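Local coordinates for protein MIP07328p (Drosophila melanogaster, PDB 6FKK) that acts as a chemorepellent axon guidance cue of the semaphorin family, probably binding plexin receptors through its extracellular sema domain, at residues 10-14 with 439-444; 174-178 with 192-197. One frame throughout, in Å; residues are numbered along the deposited sequence.

How the contacts relate
Both contacts lie in the sema domain, a beta-propeller of antiparallel blades, and each sits at a junction between two blades. Contact 1 joins the N-terminal residues 10-14 to the end of strand 432-442, 425 residues further on. Contact 2 is local, with only 13 residues between its segments, and it falls within the long span that contact 1 brings together. It links strand 175-178 to the start of strand 196-203. The two centres are 36 Å apart, on opposite sides of the chain's centre, and the nearest atoms are about 19 Å apart. Contact 1 ties the N-terminal residues to a late strand, consistent with closure of the propeller ring, whereas contact 2 packs consecutive blades beside a glycan sugar.

Contact 1 (10-14 with 439-444); sequences QTKQD and SEMQVL
T11 to D14 run extended, outside any regular strand. They meet the end of strand 432-442 and the turn after it. The matching pairs run in the same direction: K12 with M441, Q13 with Q442 at CA-CA 4.6 Å, and D14 with V443. End to end, the segments diverge by 76°. T11 (chi1 p) points toward the strand, with OG1 4.0 Å from Q442 CB; K414 donates to both T11 OG1 and Q442 OE1. K12 is extended (phi/psi -74/145), and its O accepts from Q442 N at 3.0 Å. Its side chain starts sideways and, with chi1 p, chi2 t, chi3 t and chi4 p, brings NZ to 3.3 Å from M441 CG. The Q13-Q442 pair is a single parallel-type beta bridge. It adds the N-terminal chain to the outer edge of one propeller blade, just before strand 18-21 completes the next blade beside strand 469-474, the ring closure known from beta-propellers. Q13 (chi1 t, chi2 p) curls its amide back, and NE2 makes a weak hydrogen bond to V443 O at 2.8 Å. D14 N completes the bridge with Q442 O at 2.8 Å. D14 points toward the strand: CG lies 3.7 Å from M441 SD, and CB 4.0 Å from V443 CG2.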
loop_
_atom_site.group_PDB
_atom_site.type_symbol
_atom_site.label_atom_id
_atom_site.label_comp_id
_atom_site.label_asym_id
_atom_site.label_seq_id
_atom_site.Cartn_x
_atom_site.Cartn_y
_atom_site.Cartn_z
ATOM N N GLN A 10 2.051 29.575 -1.416
ATOM C CA GLN A 10 0.626 29.405 -1.674
ATOM C C GLN A 10 0.007 28.416 -0.695
ATOM O O GLN A 10 -1.139 28.594 -0.268
ATOM C CB GLN A 10 0.401 28.954 -3.119
ATOM C CG GLN A 10 -1.061 28.916 -3.555
ATOM C CD GLN A 10 -1.640 30.293 -3.846
ATOM O OE1 GLN A 10 -1.141 31.311 -3.367
ATOM N NE2 GLN A 10 -2.702 30.327 -4.645
ATOM N N THR A 11 0.748 27.375 -0.332
ATOM C CA THR A 11 0.351 26.442 0.712
ATOM C C THR A 11 1.292 26.594 1.899
ATOM O O THR A 11 2.504 26.761 1.724
ATOM C CB THR A 11 0.374 24.995 0.209
ATOM O OG1 THR A 11 1.683 24.680 -0.286
ATOM C CG2 THR A 11 -0.647 24.798 -0.901
ATOM N N LYS A 12 0.730 26.542 3.102
ATOM C CA LYS A 12 1.530 26.739 4.303
ATOM C C LYS A 12 2.398 25.519 4.585
ATOM O O LYS A 12 1.996 24.378 4.341
ATOM C CB LYS A 12 0.626 27.037 5.498
ATOM C CG LYS A 12 -0.608 26.155 5.581
ATOM C CD LYS A 12 -1.397 26.430 6.851
ATOM C CE LYS A 12 -2.780 25.803 6.788
ATOM N NZ LYS A 12 -2.725 24.359 6.433
ATOM N N GLN A 13 3.601 25.771 5.100
ATOM C CA GLN A 13 4.533 24.704 5.448
ATOM C C GLN A 13 4.205 24.154 6.830
ATOM O O GLN A 13 3.967 24.918 7.772
ATOM C CB GLN A 13 5.971 25.223 5.413
ATOM C CG GLN A 13 7.021 24.204 5.843
ATOM C CD GLN A 13 7.481 23.313 4.704
ATOM O OE1 GLN A 13 7.542 23.740 3.551
ATOM N NE2 GLN A 13 7.812 22.067 5.025
ATOM N N ASP A 14 4.202 22.830 6.953
ATOM C CA ASP A 14 3.847 22.187 8.208
ATOM C C ASP A 14 4.996 22.285 9.207
ATOM O O ASP A 14 6.170 22.371 8.835
ATOM C CB ASP A 14 3.471 20.721 7.970
ATOM C CG ASP A 14 2.654 20.133 9.108
ATOM O OD1 ASP A 14 2.493 20.815 10.143
ATOM O OD2 ASP A 14 2.165 18.991 8.964
ATOM N N SER A 439 -6.740 19.307 6.063
ATOM C CA SER A 439 -5.630 20.206 5.775
ATOM C C SER A 439 -4.831 19.669 4.598
ATOM O O SER A 439 -4.815 18.463 4.338
ATOM C CB SER A 439 -4.711 20.375 6.990
ATOM O OG SER A 439 -3.999 19.179 7.256
ATOM N N GLU A 440 -4.166 20.583 3.895
ATOM C CA GLU A 440 -3.193 20.231 2.864
ATOM C C GLU A 440 -1.991 21.147 3.048
ATOM O O GLU A 440 -2.057 22.334 2.715
ATOM C CB GLU A 440 -3.775 20.369 1.457
ATOM C CG GLU A 440 -2.821 19.912 0.359
ATOM C CD GLU A 440 -3.403 20.055 -1.038
ATOM O OE1 GLU A 440 -3.271 21.145 -1.634
ATOM O OE2 GLU A 440 -3.993 19.074 -1.537
ATOM N N MET A 441 -0.903 20.602 3.584
ATOM C CA MET A 441 0.270 21.391 3.925
ATOM C C MET A 441 1.505 20.840 3.228
ATOM O O MET A 441 1.601 19.642 2.945
ATOM C CB MET A 441 0.506 21.409 5.439
ATOM C CG MET A 441 -0.729 21.729 6.261
ATOM S SD MET A 441 -0.308 22.104 7.972
ATOM C CE MET A 441 -1.925 22.095 8.741
ATOM N N GLN A 442 2.450 21.734 2.956
ATOM C CA GLN A 442 3.744 21.342 2.416
ATOM C C GLN A 442 4.610 20.808 3.551
ATOM O O GLN A 442 4.833 21.504 4.547
ATOM C CB GLN A 442 4.416 22.530 1.732
ATOM C CG GLN A 442 5.670 22.173 0.959
ATOM C CD GLN A 442 5.362 21.443 -0.330
ATOM O OE1 GLN A 442 4.424 21.792 -1.045
ATOM N NE2 GLN A 442 6.151 20.419 -0.634
ATOM N N VAL A 443 5.091 19.577 3.408
ATOM C CA VAL A 443 5.919 18.927 4.417
ATOM C C VAL A 443 7.375 18.843 3.972
ATOM O O VAL A 443 8.278 19.284 4.683
ATOM C CB VAL A 443 5.368 17.528 4.768
ATOM C CG1 VAL A 443 6.363 16.776 5.635
ATOM C CG2 VAL A 443 4.028 17.652 5.473
ATOM N N LEU A 444 7.616 18.272 2.804
ATOM C CA LEU A 444 8.957 18.141 2.254
ATOM C C LEU A 444 9.289 19.355 1.402
ATOM O O LEU A 444 8.415 20.165 1.083
ATOM C CB LEU A 444 9.047 16.855 1.437
ATOM C CG LEU A 444 8.820 15.537 2.177
ATOM C CD1 LEU A 444 9.106 14.357 1.259
ATOM C CD2 LEU A 444 9.680 15.472 3.426
#

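Contact 2 (174-178 with 192-197); sequences DPLIY and LNQPDF. With NAG (2-acetamido-2-deoxy-beta-D-glucopyranose), chain E.
This contact is an apolar junction between consecutive blades of the sema beta-propeller, bordered at its P175 and P195 end by a NAG of the protein's own glycosylation. Strand 175-178 is an edge strand of one blade, next to strand 161-165. Residues 192-195 lead into strand 196-203, which begins the next blade beside strand 206-214. The segments do not pair as a sheet. P175 and Q194 come nearest by backbone, at CA-CA 6.9 Å, and contact is made by van der Waals packing alone. P175 to Y178 are extended. In the second segment Q194 has phi/psi 49/60, in the left-handed region, and the chain turns there before P195. P175 points toward the turn, with CB 3.5 Å from P195 CD and CG 4.4 Å from L192 CB. L192 (chi1 m, chi2 t) also points across: CD1 is 3.9 Å from L176 CA and 4.3 Å from I177 CG1. I177 (chi1 m, chi2 t) brings CD1 to 4.1 Å from F197 CE1. The F197 ring (chi1 m, chi2 -88°) has CZ 4.3 Å from L176 O and also meets the ring of F211. I177 further packs on F209. L176 points away from the turn. The sugar belongs to a glycan attached to the protein itself, consistent with the N-linked site at N152, and is not a bound ligand. It is hydrogen-bonded to G172 O. D196 OD1 is 3.5 Å from NAG O7, P175 CB is 3.4 Å from NAG O6, and P195 O is 3.2 Å from NAG C6.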
loop_
_atom_site.group_PDB
_atom_site.type_symbol
_atom_site.label_atom_id
_atom_site.label_comp_id
_atom_site.label_asym_id
_atom_site.label_seq_id
_atom_site.Cartn_x
_atom_site.Cartn_y
_atom_site.Cartn_z
ATOM N N ASP A 174 11.573 -11.011 -16.331
ATOM C CA ASP A 174 10.981 -12.254 -15.835
ATOM C C ASP A 174 10.303 -11.981 -14.500
ATOM O O ASP A 174 10.870 -12.248 -13.432
ATOM C CB ASP A 174 12.032 -13.357 -15.701
ATOM C CG ASP A 174 11.423 -14.702 -15.343
ATOM O OD1 ASP A 174 10.182 -14.837 -15.409
ATOM O OD2 ASP A 174 12.187 -15.628 -14.995
ATOM N N PRO A 175 9.084 -11.450 -14.523
ATOM C CA PRO A 175 8.344 -11.243 -13.278
ATOM C C PRO A 175 7.751 -12.542 -12.758
ATOM O O PRO A 175 7.361 -13.429 -13.520
ATOM C CB PRO A 175 7.241 -10.264 -13.690
ATOM C CG PRO A 175 6.995 -10.594 -15.129
ATOM C CD PRO A 175 8.335 -10.979 -15.701
ATOM N N LEU A 176 7.683 -12.646 -11.432
ATOM C CA LEU A 176 7.114 -13.840 -10.823
ATOM C C LEU A 176 6.596 -13.520 -9.431
ATOM O O LEU A 176 6.922 -12.488 -8.840
ATOM C CB LEU A 176 8.132 -14.989 -10.757
ATOM C CG LEU A 176 9.575 -14.804 -10.261
ATOM C CD1 LEU A 176 9.684 -14.271 -8.839
ATOM C CD2 LEU A 176 10.306 -16.131 -10.360
ATOM N N ILE A 177 5.777 -14.436 -8.922
ATOM C CA ILE A 177 5.429 -14.517 -7.509
ATOM C C ILE A 177 5.894 -15.881 -7.021
ATOM O O ILE A 177 5.513 -16.909 -7.591
ATOM C CB ILE A 177 3.919 -14.325 -7.276
ATOM C CG1 ILE A 177 3.452 -12.986 -7.853
ATOM C CG2 ILE A 177 3.604 -14.399 -5.797
ATOM C CD1 ILE A 177 1.982 -12.695 -7.616
ATOM N N TYR A 178 6.723 -15.891 -5.981
ATOM C CA TYR A 178 7.479 -17.079 -5.618
ATOM C C TYR A 178 7.398 -17.341 -4.119
ATOM O O TYR A 178 7.327 -16.411 -3.311
ATOM C CB TYR A 178 8.944 -16.926 -6.058
ATOM C CG TYR A 178 9.861 -18.044 -5.629
ATOM C CD1 TYR A 178 9.889 -19.248 -6.316
ATOM C CD2 TYR A 178 10.715 -17.887 -4.546
ATOM C CE1 TYR A 178 10.735 -20.267 -5.930
ATOM C CE2 TYR A 178 11.562 -18.902 -4.151
ATOM C CZ TYR A 178 11.568 -20.090 -4.846
ATOM O OH TYR A 178 12.410 -21.106 -4.460
ATOM N N LEU A 192 0.951 -12.785 -15.569
ATOM C CA LEU A 192 1.623 -11.526 -15.278
ATOM C C LEU A 192 2.125 -10.920 -16.579
ATOM O O LEU A 192 2.747 -11.613 -17.387
ATOM C CB LEU A 192 2.787 -11.734 -14.302
ATOM C CG LEU A 192 2.412 -12.133 -12.874
ATOM C CD1 LEU A 192 3.647 -12.529 -12.084
ATOM C CD2 LEU A 192 1.688 -10.989 -12.195
ATOM N N ASN A 193 1.858 -9.626 -16.773
ATOM C CA ASN A 193 2.207 -8.909 -18.003
ATOM C C ASN A 193 2.884 -7.595 -17.618
ATOM O O ASN A 193 2.214 -6.567 -17.479
ATOM C CB ASN A 193 0.965 -8.675 -18.859
ATOM C CG ASN A 193 1.301 -8.313 -20.292
ATOM O OD1 ASN A 193 2.402 -7.851 -20.589
ATOM N ND2 ASN A 193 0.346 -8.523 -21.192
ATOM N N GLN A 194 4.205 -7.632 -17.468
ATOM C CA GLN A 194 5.002 -6.481 -17.056
ATOM C C GLN A 194 4.432 -5.790 -15.815
ATOM O O GLN A 194 4.100 -4.597 -15.860
ATOM C CB GLN A 194 5.146 -5.489 -18.202
ATOM C CG GLN A 194 5.705 -6.086 -19.482
ATOM C CD GLN A 194 6.048 -5.030 -20.514
ATOM O OE1 GLN A 194 6.433 -3.913 -20.170
ATOM N NE2 GLN A 194 5.908 -5.379 -21.789
ATOM N N PRO A 195 4.321 -6.494 -14.692
ATOM C CA PRO A 195 3.671 -5.909 -13.518
ATOM C C PRO A 195 4.621 -5.077 -12.672
ATOM O O PRO A 195 5.821 -5.340 -12.587
ATOM C CB PRO A 195 3.193 -7.140 -12.744
ATOM C CG PRO A 195 4.240 -8.159 -13.037
ATOM C CD PRO A 195 4.710 -7.895 -14.453
ATOM N N ASP A 196 4.053 -4.051 -12.041
ATOM C CA ASP A 196 4.728 -3.257 -11.020
ATOM C C ASP A 196 3.950 -3.444 -9.725
ATOM O O ASP A 196 2.819 -2.962 -9.602
ATOM C CB ASP A 196 4.805 -1.780 -11.413
ATOM C CG ASP A 196 5.696 -1.537 -12.618
ATOM O OD1 ASP A 196 6.256 -2.511 -13.164
ATOM O OD2 ASP A 196 5.837 -0.364 -13.023
ATOM N N PHE A 197 4.546 -4.150 -8.769
ATOM C CA PHE A 197 3.851 -4.496 -7.538
ATOM C C PHE A 197 3.887 -3.339 -6.547
ATOM O O PHE A 197 4.864 -2.588 -6.468
ATOM C CB PHE A 197 4.467 -5.745 -6.910
ATOM C CG PHE A 197 4.410 -6.957 -7.796
ATOM C CD1 PHE A 197 3.302 -7.788 -7.782
ATOM C CD2 PHE A 197 5.460 -7.263 -8.646
ATOM C CE1 PHE A 197 3.243 -8.902 -8.596
ATOM C CE2 PHE A 197 5.407 -8.376 -9.463
ATOM C CZ PHE A 197 4.297 -9.197 -9.439
HETATM C C1 NAG E . 10.017 -3.949 -11.922
HETATM C C2 NAG E . 11.074 -3.512 -12.955
HETATM C C3 NAG E . 10.576 -3.721 -14.387
HETATM C C4 NAG E . 10.047 -5.135 -14.579
HETATM C C5 NAG E . 8.979 -5.418 -13.533
HETATM C C6 NAG E . 8.418 -6.819 -13.624
HETATM C C7 NAG E . 10.661 -1.074 -12.909
HETATM C C8 NAG E . 11.271 0.269 -12.645
HETATM N N2 NAG E . 11.475 -2.128 -12.747
HETATM O O3 NAG E . 11.648 -3.481 -15.291
HETATM O O4 NAG E . 9.488 -5.276 -15.879
HETATM O O5 NAG E . 9.553 -5.278 -12.227
HETATM O O6 NAG E . 8.322 -7.253 -14.974
HETATM O O7 NAG E . 9.486 -1.196 -13.249
#